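Local coordinates for protein polyhedrin (Antheraea mylitta cypovirus 4, PDB 5A9C) that probably packs into the crystalline lattice of viral polyhedra, the occlusion bodies that embed and protect cypovirus particles, at residues 139-142 against 143-146. Sequence-based numbering, arbitrary orientation.
Sequences PLDE and HNTV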
loop_
_atom_site.group_PDB
_atom_site.type_symbol
_atom_site.label_atom_id
_atom_site.label_comp_id
_atom_site.label_asym_id
_atom_site.label_seq_id
_atom_site.Cartn_x
_atom_site.Cartn_y
_atom_site.Cartn_z
ATOM N N PRO A 139 20.068 -11.376 -12.267
ATOM C CA PRO A 139 20.999 -11.743 -11.195
ATOM C C PRO A 139 21.044 -10.663 -10.114
ATOM O O PRO A 139 20.963 -9.473 -10.421
ATOM C CB PRO A 139 22.345 -11.858 -11.918
ATOM C CG PRO A 139 22.186 -11.065 -13.169
ATOM C CD PRO A 139 20.747 -11.195 -13.561
ATOM N N LEU A 140 21.158 -11.085 -8.859
ATOM C CA LEU A 140 21.229 -10.152 -7.741
ATOM C C LEU A 140 22.480 -10.406 -6.907
ATOM O O LEU A 140 22.974 -11.530 -6.846
ATOM C CB LEU A 140 19.993 -10.275 -6.839
ATOM C CG LEU A 140 18.618 -9.751 -7.278
ATOM C CD1 LEU A 140 18.705 -8.350 -7.863
ATOM C CD2 LEU A 140 17.951 -10.683 -8.251
ATOM N N ASP A 141 22.997 -9.358 -6.277
ATOM C CA ASP A 141 24.038 -9.533 -5.272
ATOM C C ASP A 141 23.511 -9.044 -3.929
ATOM O O ASP A 141 22.417 -8.485 -3.855
ATOM C CB ASP A 141 25.345 -8.835 -5.666
ATOM C CG ASP A 141 25.177 -7.346 -5.884
ATOM O OD1 ASP A 141 24.418 -6.708 -5.124
ATOM O OD2 ASP A 141 25.813 -6.810 -6.818
ATOM N N GLU A 142 24.282 -9.260 -2.870
ATOM C CA GLU A 142 23.794 -9.024 -1.517
ATOM C C GLU A 142 23.213 -7.625 -1.327
ATOM O O GLU A 142 23.791 -6.629 -1.765
ATOM C CB GLU A 142 24.899 -9.288 -0.488
ATOM C CG GLU A 142 24.409 -9.289 0.951
ATOM C CD GLU A 142 25.488 -9.689 1.938
ATOM O OE1 GLU A 142 26.625 -9.970 1.501
ATOM O OE2 GLU A 142 25.198 -9.723 3.153
ATOM N N HIS A 143 22.053 -7.573 -0.679
ATOM C CA HIS A 143 21.396 -6.319 -0.315
ATOM C C HIS A 143 20.710 -5.589 -1.471
ATOM O O HIS A 143 20.038 -4.579 -1.254
ATOM C CB HIS A 143 22.361 -5.390 0.425
ATOM C CG HIS A 143 22.787 -5.911 1.762
ATOM N ND1 HIS A 143 22.317 -7.100 2.280
ATOM C CD2 HIS A 143 23.636 -5.409 2.688
ATOM C CE1 HIS A 143 22.858 -7.305 3.467
ATOM N NE2 HIS A 143 23.664 -6.294 3.738
ATOM N N ASN A 144 20.878 -6.090 -2.692
ATOM C CA ASN A 144 20.080 -5.596 -3.810
ATOM C C ASN A 144 18.604 -5.621 -3.428
ATOM O O ASN A 144 18.180 -6.457 -2.631
ATOM C CB ASN A 144 20.287 -6.460 -5.058
ATOM C CG ASN A 144 21.206 -5.817 -6.080
ATOM O OD1 ASN A 144 22.005 -6.496 -6.727
ATOM N ND2 ASN A 144 21.095 -4.505 -6.238
ATOM N N THR A 145 17.826 -4.700 -3.981
ATOM C CA THR A 145 16.374 -4.769 -3.864
ATOM C C THR A 145 15.770 -4.858 -5.257
ATOM O O THR A 145 16.462 -4.637 -6.248
ATOM C CB THR A 145 15.786 -3.565 -3.100
ATOM O OG1 THR A 145 16.362 -2.350 -3.593
ATOM C CG2 THR A 145 16.065 -3.691 -1.605
ATOM N N VAL A 146 14.486 -5.191 -5.333
ATOM C CA VAL A 146 13.833 -5.383 -6.621
ATOM C C VAL A 146 12.605 -4.491 -6.793
ATOM O O VAL A 146 11.763 -4.392 -5.902
ATOM C CB VAL A 146 13.420 -6.854 -6.826
ATOM C CG1 VAL A 146 12.653 -7.011 -8.129
ATOM C CG2 VAL A 146 14.647 -7.763 -6.799
#
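Glu142 runs out with CG anti to the backbone N (chi1 -170°) and His143 carries its ring anti to its own carbonyl carbon, and the two neighbouring side chains run alongside each other in the same direction. They occupy the corners of a type II beta turn, Asp141 to Asn144, which links strand 133-139 of the six-stranded sheet to strand 145-151 of the three-stranded sheet. His143 takes a positive phi, as the third residue of such a turn does. The turn closes through Asn144 N to Asp141 O at 3.1 Å. A second bond runs the other way: Asp141 N points almost straight (174°) at Asn144 OD1, 3.1 Å off, meeting a lone pair in the carbonyl plane. Backbone and side chain of Asn144 thus both grip Asp141, while its ND2 is held by Thr100 O, which fixes which way round the amide sits. The Asp141 carboxylate lies nearly coplanar with this amide, yet its OD1 comes within 2.9 Å of Asn144 OD1, a pairing of two acceptors that would probably be unfavourable by itself; OD1 of Asn144 also receives the N-H of Asp141. Toward strand 96-100, Leu140 CD1 rests against Asn144 CB (3.7 Å) and, more loosely, Val146 CG2 (4.2 Å); Ala99 of that strand touches both Leu140 and Asn144. The His143 ring also meets Trp68, and its ND1 is buried without a polar partner. Over one ring face lies Glu142 CG, a CH-pi contact 3.7 Å from the centroid, and the carboxylate beyond it is turned 72° to the ring, bringing OE2 to 3.4 Å from His143 CE1.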